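Local coordinates for endo-b-1,4-glucanase (Nasutitermes takasagoensis, PDB 1KS8), which probably hydrolyses internal beta-1,4-glucosidic linkages in cellulose and related beta-glucans, as a family 9 endoglucanase with an (alpha/alpha)6 barrel catalytic domain, at residues 185-196 with 208-219. Sequence-based numbering, arbitrary orientation.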
loop_
_atom_site.group_PDB
_atom_site.type_symbol
_atom_site.label_atom_id
_atom_site.label_comp_id
_atom_site.label_asym_id
_atom_site.label_seq_id
_atom_site.Cartn_x
_atom_site.Cartn_y
_atom_site.Cartn_z
ATOM N N PHE A 185 18.563 3.791 3.504
ATOM C CA PHE A 185 18.440 5.240 3.418
ATOM C C PHE A 185 19.756 5.825 2.920
ATOM O O PHE A 185 19.764 6.713 2.073
ATOM C CB PHE A 185 18.111 5.871 4.769
ATOM C CG PHE A 185 18.086 7.373 4.724
ATOM C CD1 PHE A 185 17.069 8.044 4.050
ATOM C CD2 PHE A 185 19.120 8.115 5.286
ATOM C CE1 PHE A 185 17.082 9.433 3.932
ATOM C CE2 PHE A 185 19.143 9.504 5.174
ATOM C CZ PHE A 185 18.123 10.164 4.494
ATOM N N ASP A 186 20.868 5.330 3.457
ATOM C CA ASP A 186 22.177 5.813 3.041
ATOM C C ASP A 186 22.360 5.562 1.551
ATOM O O ASP A 186 22.856 6.418 0.824
ATOM C CB ASP A 186 23.277 5.112 3.839
ATOM C CG ASP A 186 23.460 5.707 5.223
ATOM O OD1 ASP A 186 24.112 5.058 6.064
ATOM O OD2 ASP A 186 22.961 6.829 5.464
ATOM N N PHE A 187 21.950 4.380 1.100
ATOM C CA PHE A 187 22.047 4.028 -0.310
ATOM C C PHE A 187 21.213 5.015 -1.135
ATOM O O PHE A 187 21.691 5.581 -2.119
ATOM C CB PHE A 187 21.554 2.583 -0.507
ATOM C CG PHE A 187 21.409 2.162 -1.948
ATOM C CD1 PHE A 187 22.341 2.540 -2.911
ATOM C CD2 PHE A 187 20.345 1.350 -2.331
ATOM C CE1 PHE A 187 22.213 2.117 -4.234
ATOM C CE2 PHE A 187 20.211 0.921 -3.650
ATOM C CZ PHE A 187 21.146 1.307 -4.603
ATOM N N ALA A 188 19.970 5.232 -0.715
ATOM C CA ALA A 188 19.067 6.143 -1.412
ATOM C C ALA A 188 19.581 7.581 -1.456
ATOM O O ALA A 188 19.466 8.261 -2.475
ATOM C CB ALA A 188 17.695 6.114 -0.750
ATOM N N ASN A 189 20.150 8.042 -0.350
ATOM C CA ASN A 189 20.640 9.412 -0.269
ATOM C C ASN A 189 22.000 9.647 -0.922
ATOM O O ASN A 189 22.237 10.710 -1.500
ATOM C CB ASN A 189 20.682 9.848 1.197
ATOM C CG ASN A 189 20.825 11.346 1.354
ATOM O OD1 ASN A 189 20.171 12.117 0.653
ATOM N ND2 ASN A 189 21.672 11.766 2.287
ATOM N N ASN A 190 22.886 8.658 -0.832
ATOM C CA ASN A 190 24.233 8.765 -1.396
ATOM C C ASN A 190 24.297 8.516 -2.903
ATOM O O ASN A 190 25.218 8.977 -3.578
ATOM C CB ASN A 190 25.170 7.783 -0.686
ATOM C CG ASN A 190 25.385 8.131 0.777
ATOM O OD1 ASN A 190 25.834 7.294 1.564
ATOM N ND2 ASN A 190 25.077 9.366 1.146
ATOM N N TYR A 191 23.325 7.776 -3.423
ATOM C CA TYR A 191 23.267 7.457 -4.845
ATOM C C TYR A 191 21.890 7.865 -5.361
ATOM O O TYR A 191 20.936 7.083 -5.327
ATOM C CB TYR A 191 23.513 5.958 -5.041
ATOM C CG TYR A 191 24.866 5.517 -4.519
ATOM C CD1 TYR A 191 26.008 5.619 -5.313
ATOM C CD2 TYR A 191 25.015 5.057 -3.211
ATOM C CE1 TYR A 191 27.265 5.278 -4.814
ATOM C CE2 TYR A 191 26.267 4.714 -2.701
ATOM C CZ TYR A 191 27.386 4.829 -3.507
ATOM O OH TYR A 191 28.627 4.505 -3.001
ATOM N N ARG A 192 21.806 9.103 -5.840
ATOM C CA ARG A 192 20.564 9.693 -6.334
ATOM C C ARG A 192 20.129 9.253 -7.732
ATOM O O ARG A 192 20.935 9.203 -8.663
ATOM C CB ARG A 192 20.683 11.222 -6.316
ATOM C CG ARG A 192 21.045 11.840 -4.969
ATOM C CD ARG A 192 19.909 11.723 -3.964
ATOM N NE ARG A 192 20.212 12.387 -2.696
ATOM C CZ ARG A 192 20.191 13.704 -2.505
ATOM N NH1 ARG A 192 19.880 14.522 -3.502
ATOM N NH2 ARG A 192 20.476 14.204 -1.310
ATOM N N GLY A 193 18.839 8.955 -7.872
ATOM C CA GLY A 193 18.303 8.546 -9.158
ATOM C C GLY A 193 16.909 7.954 -9.063
ATOM O O GLY A 193 16.478 7.536 -7.989
ATOM N N LYS A 194 16.196 7.936 -10.187
ATOM C CA LYS A 194 14.849 7.369 -10.245
ATOM C C LYS A 194 15.002 5.865 -10.452
ATOM O O LYS A 194 15.690 5.439 -11.379
ATOM C CB LYS A 194 14.073 7.948 -11.429
ATOM C CG LYS A 194 13.900 9.455 -11.415
ATOM C CD LYS A 194 13.234 9.922 -12.706
ATOM C CE LYS A 194 13.092 11.433 -12.753
ATOM N NZ LYS A 194 12.495 11.886 -14.040
ATOM N N TYR A 195 14.350 5.057 -9.622
ATOM C CA TYR A 195 14.487 3.613 -9.768
ATOM C C TYR A 195 13.992 3.071 -11.106
ATOM O O TYR A 195 14.526 2.079 -11.596
ATOM C CB TYR A 195 13.783 2.872 -8.620
ATOM C CG TYR A 195 12.366 2.428 -8.925
ATOM C CD1 TYR A 195 11.311 3.337 -8.922
ATOM C CD2 TYR A 195 12.087 1.097 -9.239
ATOM C CE1 TYR A 195 10.012 2.935 -9.224
ATOM C CE2 TYR A 195 10.792 0.683 -9.542
ATOM C CZ TYR A 195 9.761 1.606 -9.534
ATOM O OH TYR A 195 8.482 1.198 -9.835
ATOM N N SER A 196 12.983 3.703 -11.702
ATOM C CA SER A 196 12.471 3.208 -12.976
ATOM C C SER A 196 13.376 3.525 -14.164
ATOM O O SER A 196 13.097 3.108 -15.289
ATOM C CB SER A 196 11.038 3.703 -13.230
ATOM O OG SER A 196 10.937 5.111 -13.216
ATOM N N SER A 208 8.706 6.260 -11.821
ATOM C CA SER A 208 9.173 7.220 -10.830
ATOM C C SER A 208 8.624 8.593 -11.200
ATOM O O SER A 208 8.504 8.921 -12.379
ATOM C CB SER A 208 10.702 7.307 -10.837
ATOM O OG SER A 208 11.316 6.099 -10.429
ATOM N N ALA A 209 8.285 9.384 -10.190
ATOM C CA ALA A 209 7.793 10.738 -10.404
ATOM C C ALA A 209 8.977 11.631 -10.037
ATOM O O ALA A 209 9.847 11.898 -10.866
ATOM C CB ALA A 209 6.606 11.021 -9.492
ATOM N N ASP A 210 9.008 12.081 -8.789
ATOM C CA ASP A 210 10.100 12.909 -8.293
ATOM C C ASP A 210 10.532 12.253 -6.987
ATOM O O ASP A 210 9.892 12.426 -5.951
ATOM C CB ASP A 210 9.622 14.343 -8.052
ATOM C CG ASP A 210 10.762 15.289 -7.725
ATOM O OD1 ASP A 210 10.610 16.506 -7.968
ATOM O OD2 ASP A 210 11.803 14.823 -7.215
ATOM N N TYR A 211 11.619 11.491 -7.055
ATOM C CA TYR A 211 12.130 10.751 -5.906
ATOM C C TYR A 211 12.478 11.558 -4.663
ATOM O O TYR A 211 12.621 10.995 -3.579
ATOM C CB TYR A 211 13.355 9.926 -6.323
ATOM C CG TYR A 211 14.593 10.741 -6.647
ATOM C CD1 TYR A 211 15.321 11.378 -5.640
ATOM C CD2 TYR A 211 15.039 10.871 -7.961
ATOM C CE1 TYR A 211 16.462 12.124 -5.934
ATOM C CE2 TYR A 211 16.178 11.612 -8.266
ATOM C CZ TYR A 211 16.883 12.235 -7.248
ATOM O OH TYR A 211 18.012 12.965 -7.546
ATOM N N ARG A 212 12.610 12.869 -4.809
ATOM C CA ARG A 212 12.986 13.716 -3.684
ATOM C C ARG A 212 12.100 13.639 -2.440
ATOM O O ARG A 212 12.606 13.713 -1.319
ATOM C CB ARG A 212 13.124 15.161 -4.168
ATOM C CG ARG A 212 14.244 15.307 -5.189
ATOM C CD ARG A 212 14.305 16.692 -5.812
ATOM N NE ARG A 212 15.379 16.776 -6.799
ATOM C CZ ARG A 212 15.434 16.051 -7.914
ATOM N NH1 ARG A 212 14.470 15.183 -8.192
ATOM N NH2 ARG A 212 16.457 16.186 -8.747
ATOM N N ASP A 213 10.792 13.477 -2.612
ATOM C CA ASP A 213 9.919 13.393 -1.444
ATOM C C ASP A 213 10.190 12.121 -0.641
ATOM O O ASP A 213 9.976 12.085 0.572
ATOM C CB ASP A 213 8.441 13.464 -1.860
ATOM C CG ASP A 213 8.027 12.322 -2.761
ATOM O OD1 ASP A 213 8.759 12.026 -3.724
ATOM O OD2 ASP A 213 6.955 11.727 -2.514
ATOM N N GLU A 214 10.681 11.084 -1.317
ATOM C CA GLU A 214 10.995 9.818 -0.660
ATOM C C GLU A 214 12.155 9.949 0.320
ATOM O O GLU A 214 12.180 9.289 1.359
ATOM C CB GLU A 214 11.339 8.747 -1.698
ATOM C CG GLU A 214 10.156 8.253 -2.507
ATOM C CD GLU A 214 9.069 7.675 -1.633
ATOM O OE1 GLU A 214 9.406 6.963 -0.663
ATOM O OE2 GLU A 214 7.879 7.925 -1.918
ATOM N N LEU A 215 13.128 10.788 -0.019
ATOM C CA LEU A 215 14.277 10.989 0.856
ATOM C C LEU A 215 13.832 11.643 2.164
ATOM O O LEU A 215 14.304 11.284 3.242
ATOM C CB LEU A 215 15.331 11.854 0.155
ATOM C CG LEU A 215 16.022 11.189 -1.041
ATOM C CD1 LEU A 215 16.949 12.186 -1.725
ATOM C CD2 LEU A 215 16.801 9.970 -0.566
ATOM N N VAL A 216 12.913 12.597 2.063
ATOM C CA VAL A 216 12.401 13.287 3.244
ATOM C C VAL A 216 11.538 12.327 4.064
ATOM O O VAL A 216 11.630 12.280 5.289
ATOM C CB VAL A 216 11.542 14.511 2.844
ATOM C CG1 VAL A 216 11.067 15.239 4.087
ATOM C CG2 VAL A 216 12.348 15.450 1.950
ATOM N N TRP A 217 10.701 11.565 3.366
ATOM C CA TRP A 217 9.806 10.585 3.978
ATOM C C TRP A 217 10.623 9.555 4.762
ATOM O O TRP A 217 10.336 9.278 5.929
ATOM C CB TRP A 217 8.997 9.920 2.855
ATOM C CG TRP A 217 8.023 8.819 3.216
ATOM C CD1 TRP A 217 8.043 7.537 2.736
ATOM C CD2 TRP A 217 6.807 8.940 3.973
ATOM N NE1 TRP A 217 6.917 6.860 3.134
ATOM C CE2 TRP A 217 6.139 7.694 3.893
ATOM C CE3 TRP A 217 6.213 9.978 4.706
ATOM C CZ2 TRP A 217 4.907 7.460 4.515
ATOM C CZ3 TRP A 217 4.983 9.743 5.326
ATOM C CH2 TRP A 217 4.346 8.494 5.224
ATOM N N ALA A 218 11.649 9.001 4.121
ATOM C CA ALA A 218 12.509 8.007 4.757
ATOM C C ALA A 218 13.246 8.590 5.963
ATOM O O ALA A 218 13.328 7.957 7.019
ATOM C CB ALA A 218 13.514 7.462 3.745
ATOM N N ALA A 219 13.785 9.795 5.805
ATOM C CA ALA A 219 14.512 10.440 6.893
ATOM C C ALA A 219 13.594 10.675 8.086
ATOM O O ALA A 219 13.984 10.458 9.232
ATOM C CB ALA A 219 15.107 11.764 6.420
HETATM O O HOH W 1 19.469 14.832 -6.220
HETATM O O HOH W 2 9.874 11.524 -13.513
#
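Ser208 and Ser196 hold each other by two reciprocal hydrogen bonds: Ser208 N donates to Ser196 OG (2.9 Å), and Ser196 N donates almost straight to Ser208 OG (3.2 Å). Ser208 OG is also hydrogen-bonded to Asp150 OD2 and lies close to the Tyr195 ring, 3.1 Å from its CD1. Beside this pair, the extended Lys194 chain runs past Ser208 CB, and its NZ reaches Ala209 O and Ser208 O through one water. Asp210 OD2 then caps Arg212 N and takes a salt bridge from Arg212 NH1 on the other face of its carboxylate. With CG between the backbone N and carbonyl carbon (chi1 70°), the Tyr211 ring is swung over Gly193, whose N lies 3.7 Å above one face; Arg212 NH1 covers the other. At the far end, Tyr211 OH sits 3.4 Å from Arg192 CB and shares a water with Arg192 NH1. Replacing Tyr211 with an alanine would probably bare the Gly193 backbone and leave that water without its phenolic partner. One turn on, Leu215 CD1 lies under a face of the Arg192 guanidinium, which grips Asn189 O and OD1 side-on through NE and NH2, while CD2 meets Ala188. Finally, Phe185, CG anti to its N (chi1 175°), brings its ring edge to Leu215 O and packs against Ala218 and Ala219. Thus helical segments 185-190 and 212-219 of the (alpha/alpha)6 barrel, roughly antiparallel at 148°, pack through apolar groups, while hydrogen bonds fasten the loop leading to Asp210, Asp213 and Glu214, which bind calcium in this enzyme, though none is bound in this model.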